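Local coordinates for probable enoyl-CoA hydratase/isomerase (Pseudomonas aeruginosa PAO1, PDB 5WYD) that belongs to the crotonase family and takes part in biosynthesis of diffusible signal factor, probably through hydro-lyase action on enoyl-CoA substrates, at the interface of chains A and B. Numbering follows the deposited sequence. Chains: chain A/B, Probable enoyl-CoA hydratase/isomerase.

Contact 1: the interface of chains A and B. Residues chain A 225-226, 234, 237-238, 241; chain B 158-159.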
ATOM      1  N   LEU A 225     -14.108  -1.987  10.061  1.00 30.45           N
ATOM      2  CA  LEU A 225     -14.019  -0.895   9.101  1.00 26.93           C
ATOM      3  C   LEU A 225     -13.275   0.291   9.675  1.00 24.67           C
ATOM      4  O   LEU A 225     -12.354   0.824   9.042  1.00 32.27           O
ATOM      5  CB  LEU A 225     -15.415  -0.460   8.694  1.00 12.59           C
ATOM      6  CG  LEU A 225     -16.141  -1.517   7.884  1.00 35.02           C
ATOM      7  CD1 LEU A 225     -17.528  -1.019   7.439  1.00  7.18           C
ATOM      8  CD2 LEU A 225     -15.254  -1.908   6.691  1.00 10.71           C
ATOM      9  N   ILE A 226     -13.598   0.658  10.912  1.00 28.27           N
ATOM     10  CA  ILE A 226     -12.906   1.782  11.523  1.00 28.39           C
ATOM     11  C   ILE A 226     -11.427   1.491  11.566  1.00 20.59           C
ATOM     12  O   ILE A 226     -10.607   2.348  11.251  1.00 17.95           O
ATOM     13  CB  ILE A 226     -13.452   2.043  12.938  1.00 31.83           C
ATOM     14  CG1 ILE A 226     -14.960   2.338  12.859  1.00 11.79           C
ATOM     15  CG2 ILE A 226     -12.629   3.147  13.611  1.00 15.23           C
ATOM     16  CD1 ILE A 226     -15.619   2.556  14.181  1.00 24.57           C
ATOM     17  N   PRO A 234      -7.413   4.555   3.717  1.00 30.03           N
ATOM     18  CA  PRO A 234      -8.858   4.609   3.942  1.00 22.67           C
ATOM     19  C   PRO A 234      -9.613   4.512   2.664  1.00 33.07           C
ATOM     20  O   PRO A 234     -10.606   3.782   2.603  1.00 35.80           O
ATOM     21  CB  PRO A 234      -9.075   5.985   4.574  1.00 28.90           C
ATOM     22  CG  PRO A 234      -7.800   6.341   5.135  1.00 38.42           C
ATOM     23  CD  PRO A 234      -6.754   5.759   4.254  1.00 29.42           C
ATOM     24  N   TRP A 237     -10.953   1.103   1.375  1.00 27.53           N
ATOM     25  CA  TRP A 237     -12.038   0.420   2.076  1.00 26.93           C
ATOM     26  C   TRP A 237     -13.443   0.859   1.690  1.00 32.96           C
ATOM     27  O   TRP A 237     -14.387   0.190   2.109  1.00 35.53           O
ATOM     28  CB  TRP A 237     -11.874   0.598   3.582  1.00 36.49           C
ATOM     29  CG  TRP A 237     -10.592   0.070   4.064  1.00 33.75           C
ATOM     30  CD1 TRP A 237      -9.463   0.775   4.317  1.00 25.26           C
ATOM     31  CD2 TRP A 237     -10.299  -1.294   4.361  1.00 28.67           C
ATOM     32  NE1 TRP A 237      -8.466  -0.073   4.738  1.00 21.54           N
ATOM     33  CE2 TRP A 237      -8.959  -1.349   4.779  1.00 28.25           C
ATOM     34  CE3 TRP A 237     -11.034  -2.478   4.294  1.00 26.00           C
ATOM     35  CZ2 TRP A 237      -8.341  -2.533   5.136  1.00 29.09           C
ATOM     36  CZ3 TRP A 237     -10.413  -3.664   4.653  1.00 23.92           C
ATOM     37  CH2 TRP A 237      -9.080  -3.676   5.068  1.00 31.05           C
ATOM     38  N   LEU A 238     -13.632   1.961   0.963  1.00 38.23           N
ATOM     39  CA  LEU A 238     -14.998   2.428   0.719  1.00 27.39           C
ATOM     40  C   LEU A 238     -15.895   1.446  -0.025  1.00 29.29           C
ATOM     41  O   LEU A 238     -17.040   1.258   0.421  1.00 31.41           O
ATOM     42  CB  LEU A 238     -14.985   3.783  -0.009  1.00 24.94           C
ATOM     43  CG  LEU A 238     -14.542   5.063   0.715  1.00 40.78           C
ATOM     44  CD1 LEU A 238     -15.491   5.345   1.915  1.00 37.51           C
ATOM     45  CD2 LEU A 238     -13.101   5.105   1.132  1.00 37.88           C
ATOM     46  N   GLU A 241     -17.183  -0.929   2.381  1.00 25.69           N
ATOM     47  CA  GLU A 241     -18.147  -0.396   3.331  1.00 26.30           C
ATOM     48  C   GLU A 241     -19.541  -0.545   2.751  1.00 27.87           C
ATOM     49  O   GLU A 241     -20.430  -1.107   3.392  1.00 27.58           O
ATOM     50  CB  GLU A 241     -17.849   1.073   3.646  1.00 30.30           C
ATOM     51  CG  GLU A 241     -18.698   1.709   4.789  1.00 33.36           C
ATOM     52  CD  GLU A 241     -18.512   3.221   4.905  1.00 35.99           C
ATOM     53  OE1 GLU A 241     -18.457   3.856   3.847  1.00 21.18           O
ATOM     54  OE2 GLU A 241     -18.345   3.764   6.025  1.00 33.51           O
TER
ATOM     55  N   THR B 158     -17.381   5.542   8.245  1.00 23.08           N
ATOM     56  CA  THR B 158     -16.441   4.672   8.937  1.00 30.16           C
ATOM     57  C   THR B 158     -15.014   5.098   8.670  1.00 32.59           C
ATOM     58  O   THR B 158     -14.139   4.891   9.511  1.00 26.35           O
ATOM     59  CB  THR B 158     -16.598   3.229   8.497  1.00 30.35           C
ATOM     60  OG1 THR B 158     -16.414   3.163   7.082  1.00 31.56           O
ATOM     61  CG2 THR B 158     -17.982   2.691   8.865  1.00 28.48           C
ATOM     62  N   GLN B 159     -14.728   5.488   7.428  1.00 35.14           N
ATOM     63  CA  GLN B 159     -13.397   5.974   7.084  1.00 35.70           C
ATOM     64  C   GLN B 159     -13.193   7.423   7.510  1.00 39.41           C
ATOM     65  O   GLN B 159     -12.128   7.794   8.020  1.00 61.45           O
ATOM     66  CB  GLN B 159     -13.173   5.797   5.595  1.00 24.88           C
ATOM     67  CG  GLN B 159     -13.554   4.412   5.126  1.00 18.22           C
ATOM     68  CD  GLN B 159     -12.940   3.314   5.992  1.00 32.59           C
ATOM     69  OE1 GLN B 159     -11.774   3.390   6.415  1.00 39.86           O
ATOM     70  NE2 GLN B 159     -13.719   2.275   6.241  1.00 22.28           N
TER
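B:Thr158 and B:Gln159, in the first turn of helix 157-165, enter between A:Leu225 in the last turn of helix 216-226 and the 3-10 helix 234-237 that leads into helix 238-249 of chain A. B:Gln159 buries 90 Å² here, more than any other residue of the patch. A:Glu241 and B:Thr158 meet tip to tip. With CG anti to its backbone N (chi1 -172°) and the chain extended beyond, the glutamate carries its carboxylate to the start of the B helix, where OE2 accepts a hydrogen bond from the backbone N of B:Thr158 at 3.0 Å. The bond is fairly straight, 150° at the hydrogen, and the N-H arrives nearly in line with the carboxylate C-O bond. A negative charge at this helix end would probably be stabilised by the helix dipole. The threonine hydroxyl OG1 also points at OE2, but it is modelled too close for the pair to be interpreted. B:Gln159 sends its amide the other way, towards A:Leu225 and A:Trp237. Its chain bends at chi2 (-50°), and the amide nitrogen NE2 makes a weak hydrogen bond to the backbone O of A:Leu225 at 3.4 Å. A bent, doubtful contact of 3.0 Å from NE2 to OG1 of B:Thr158 may also steady the amide. The side chain of A:Trp237 crosses that of B:Gln159 at about a right angle; it is the tryptophan methylene CB that touches the amide, 3.8 Å from CD, rather than the indole face. The side chains of B:Gln159 and A:Leu238 pass in opposite directions, the glutamine CG 3.9 Å from the leucine CD1. A:Leu225 lies obliquely against the threonine, its CB 3.9 Å from B:Thr158 CB and its methyl CD1 4.0 Å from the methyl CG2 of B:Thr158.

Contact 2: the interface of chains A and B. Residues chain A 245-246, 249-250; chain B 83, 86-88, 91-92, 151.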
ATOM      1  N   PHE A 245     -22.528  -2.979   4.340  1.00 40.55           N
ATOM      2  CA  PHE A 245     -23.825  -2.375   4.597  1.00 38.31           C
ATOM      3  C   PHE A 245     -24.938  -3.194   3.980  1.00 43.81           C
ATOM      4  O   PHE A 245     -25.968  -3.444   4.617  1.00 40.56           O
ATOM      5  CB  PHE A 245     -23.824  -0.970   4.030  1.00 24.93           C
ATOM      6  CG  PHE A 245     -25.131  -0.281   4.105  1.00 37.47           C
ATOM      7  CD1 PHE A 245     -26.039  -0.385   3.069  1.00 28.77           C
ATOM      8  CD2 PHE A 245     -25.433   0.523   5.182  1.00 37.27           C
ATOM      9  CE1 PHE A 245     -27.214   0.269   3.114  1.00 36.04           C
ATOM     10  CE2 PHE A 245     -26.631   1.182   5.232  1.00 50.40           C
ATOM     11  CZ  PHE A 245     -27.521   1.053   4.197  1.00 34.17           C
ATOM     12  N   VAL A 246     -24.750  -3.624   2.736  1.00 44.53           N
ATOM     13  CA  VAL A 246     -25.778  -4.435   2.115  1.00 48.26           C
ATOM     14  C   VAL A 246     -25.873  -5.778   2.827  1.00 62.54           C
ATOM     15  O   VAL A 246     -26.972  -6.308   3.024  1.00 73.71           O
ATOM     16  CB  VAL A 246     -25.527  -4.560   0.607  1.00 48.63           C
ATOM     17  CG1 VAL A 246     -26.793  -4.989  -0.076  1.00 46.54           C
ATOM     18  CG2 VAL A 246     -25.099  -3.234   0.059  1.00 46.58           C
ATOM     19  N   PHE A 249     -27.915  -5.333   5.800  1.00 77.52           N
ATOM     20  CA  PHE A 249     -29.313  -5.134   5.433  1.00 80.43           C
ATOM     21  C   PHE A 249     -30.012  -6.466   5.204  1.00 75.86           C
ATOM     22  O   PHE A 249     -31.195  -6.614   5.523  1.00 83.66           O
ATOM     23  CB  PHE A 249     -29.397  -4.226   4.195  1.00 78.26           C
ATOM     24  CG  PHE A 249     -30.826  -3.860   3.761  1.00 91.22           C
ATOM     25  CD1 PHE A 249     -31.572  -4.720   2.960  1.00 77.73           C
ATOM     26  CD2 PHE A 249     -31.415  -2.648   4.150  1.00 82.12           C
ATOM     27  CE1 PHE A 249     -32.878  -4.395   2.565  1.00 82.46           C
ATOM     28  CE2 PHE A 249     -32.727  -2.315   3.751  1.00 85.05           C
ATOM     29  CZ  PHE A 249     -33.458  -3.191   2.957  1.00 86.29           C
ATOM     30  N   ASP A 250     -29.301  -7.465   4.704  1.00 84.78           N
ATOM     31  CA  ASP A 250     -29.952  -8.750   4.481  1.00 81.22           C
ATOM     32  C   ASP A 250     -29.965  -9.568   5.773  1.00 88.84           C
ATOM     33  O   ASP A 250     -29.461 -10.692   5.843  1.00 85.50           O
ATOM     34  CB  ASP A 250     -29.255  -9.489   3.354  1.00 79.65           C
ATOM     35  CG  ASP A 250     -29.214  -8.678   2.094  1.00 78.56           C
ATOM     36  OD1 ASP A 250     -29.929  -7.658   2.042  1.00 91.10           O
ATOM     37  OD2 ASP A 250     -28.458  -9.036   1.170  1.00 76.80           O
TER
ATOM     38  N   PHE B  83     -34.579   4.178   2.670  1.00 86.07           N
ATOM     39  CA  PHE B  83     -34.164   2.944   3.336  1.00 79.79           C
ATOM     40  C   PHE B  83     -35.319   2.174   3.934  1.00 78.00           C
ATOM     41  O   PHE B  83     -35.106   1.347   4.824  1.00 51.40           O
ATOM     42  CB  PHE B  83     -33.114   3.191   4.415  1.00 64.45           C
ATOM     43  CG  PHE B  83     -31.739   3.352   3.878  1.00 67.80           C
ATOM     44  CD1 PHE B  83     -31.344   2.638   2.760  1.00 51.04           C
ATOM     45  CD2 PHE B  83     -30.838   4.197   4.483  1.00 77.12           C
ATOM     46  CE1 PHE B  83     -30.080   2.773   2.248  1.00 49.93           C
ATOM     47  CE2 PHE B  83     -29.569   4.339   3.975  1.00 73.53           C
ATOM     48  CZ  PHE B  83     -29.191   3.628   2.854  1.00 64.93           C
ATOM     49  N   GLY B  86     -38.655  -3.515   2.647  1.00 74.31           N
ATOM     50  CA  GLY B  86     -37.554  -4.402   2.961  1.00 68.21           C
ATOM     51  C   GLY B  86     -36.706  -4.784   1.789  1.00 58.10           C
ATOM     52  O   GLY B  86     -35.821  -5.613   1.865  1.00 44.76           O
ATOM     53  N   ASP B  87     -36.939  -4.131   0.657  1.00 65.14           N
ATOM     54  CA  ASP B  87     -36.235  -4.492  -0.584  1.00 56.11           C
ATOM     55  C   ASP B  87     -34.736  -4.338  -0.404  1.00 56.92           C
ATOM     56  O   ASP B  87     -34.269  -3.322   0.098  1.00 56.80           O
ATOM     57  CB  ASP B  87     -36.707  -3.597  -1.744  1.00 68.98           C
ATOM     58  CG  ASP B  87     -36.033  -3.899  -3.069  1.00 72.62           C
ATOM     59  OD1 ASP B  87     -35.358  -4.899  -3.205  1.00 72.89           O
ATOM     60  OD2 ASP B  87     -36.199  -3.083  -3.987  1.00 70.50           O
ATOM     61  N   LYS B  88     -34.003  -5.404  -0.707  1.00 52.72           N
ATOM     62  CA  LYS B  88     -32.556  -5.388  -0.614  1.00 50.64           C
ATOM     63  C   LYS B  88     -32.001  -4.547  -1.729  1.00 39.10           C
ATOM     64  O   LYS B  88     -31.014  -3.847  -1.549  1.00 44.19           O
ATOM     65  CB  LYS B  88     -32.053  -6.820  -0.734  1.00 38.04           C
ATOM     66  CG  LYS B  88     -32.465  -7.716   0.409  1.00 38.39           C
ATOM     67  CD  LYS B  88     -32.014  -9.152   0.172  1.00 42.75           C
ATOM     68  CE  LYS B  88     -32.555 -10.123   1.222  1.00 51.17           C
ATOM     69  NZ  LYS B  88     -32.125 -11.540   0.983  1.00 56.58           N
ATOM     70  N   ALA B  91     -31.686  -0.712  -0.991  1.00 51.04           N
ATOM     71  CA  ALA B  91     -30.634  -0.342  -0.056  1.00 45.71           C
ATOM     72  C   ALA B  91     -29.275  -0.313  -0.737  1.00 33.95           C
ATOM     73  O   ALA B  91     -28.458   0.575  -0.473  1.00 46.74           O
ATOM     74  CB  ALA B  91     -30.639  -1.312   1.122  1.00 49.05           C
ATOM     75  N   ARG B  92     -29.010  -1.291  -1.598  1.00 31.29           N
ATOM     76  CA  ARG B  92     -27.752  -1.318  -2.336  1.00 33.91           C
ATOM     77  C   ARG B  92     -27.624  -0.080  -3.207  1.00 40.66           C
ATOM     78  O   ARG B  92     -26.597   0.610  -3.184  1.00 53.67           O
ATOM     79  CB  ARG B  92     -27.665  -2.589  -3.201  1.00 35.33           C
ATOM     80  CG  ARG B  92     -26.299  -2.828  -3.934  1.00 34.51           C
ATOM     81  CD  ARG B  92     -26.048  -1.967  -5.196  1.00 47.42           C
ATOM     82  NE  ARG B  92     -24.700  -2.138  -5.772  1.00 36.14           N
ATOM     83  CZ  ARG B  92     -24.267  -1.474  -6.841  1.00 40.14           C
ATOM     84  NH1 ARG B  92     -25.081  -0.618  -7.444  1.00 39.93           N
ATOM     85  NH2 ARG B  92     -23.028  -1.660  -7.308  1.00 33.35           N
ATOM     86  N   LEU B 151     -27.633  -0.363  11.089  1.00 57.54           N
ATOM     87  CA  LEU B 151     -27.055  -0.022   9.802  1.00 51.67           C
ATOM     88  C   LEU B 151     -25.746   0.706  10.052  1.00 50.69           C
ATOM     89  O   LEU B 151     -25.624   1.427  11.032  1.00 78.46           O
ATOM     90  CB  LEU B 151     -28.025   0.824   8.977  1.00 48.71           C
ATOM     91  CG  LEU B 151     -29.332   0.191   8.469  1.00 57.56           C
ATOM     92  CD1 LEU B 151     -28.930  -0.862   7.426  1.00 62.88           C
ATOM     93  CD2 LEU B 151     -30.261  -0.419   9.496  1.00 59.85           C
TER
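A:Phe245 and A:Phe249, one turn apart on helix 238-249, both push their rings into chain B of this crotonase-family protein, and no polar bond crosses the patch. A:Phe249, its CG anti to the backbone N (chi1 -176°), lays one ring face against the start of helix 88-106. The methyl CB of B:Ala91 sits over that face, 3.5 Å from the ring centroid and displaced towards the rim, in a CH-pi contact. The outer rim of the same ring is turned to the loop ahead of the helix, with CE1 3.3 Å from the backbone O of B:Gly86, a residue that follows a cis peptide bond. A:Phe245 instead reaches tip to tip with B:Phe83, CZ lying 3.4 Å from CZ; the ring planes are inclined by roughly 44°, with A:Phe245 CZ standing over the tip of the B:Phe83 ring rather than in its plane. B:Leu151 lies obliquely above the margin of the other side of the A:Phe245 ring, opposite B:Phe83, its methyl CD1 3.8 Å from CE2. Beside the phenylalanines, A:Val246 crosses B:Arg92 at an angle, CG1 meeting the arginine CB at 4.0 Å. The extended B:Lys88 runs across A:Asp250 with its aliphatic stem, B:Lys88 CD lying 3.4 Å from A:Asp250 CG, the carboxylate carbon. Farther out, the lysine ammonium NZ remains 4.4 Å from the carboxylate oxygen OD2, so the opposite charges may attract at long range without forming a salt bridge.

Contact 1 and contact 2 share helix 238-249 of chain A, to which contact 1 adds the end of helix 216-226 and the 3-10 helix 234-237; the centres of their C-alpha atoms are about 18 Å apart. The start of the shared helix serves contact 1, and its last turns, with the residue just beyond, serve contact 2. On chain B, contact 2 combines the 83-92 region with B:Leu151, shortly before the helix used in contact 1; the contacts share no residue. The A-B pairing is not an exact two-fold; within the six-copy assembly, this would suit packing inside a crotonase-type trimer, although these patches alone do not establish it.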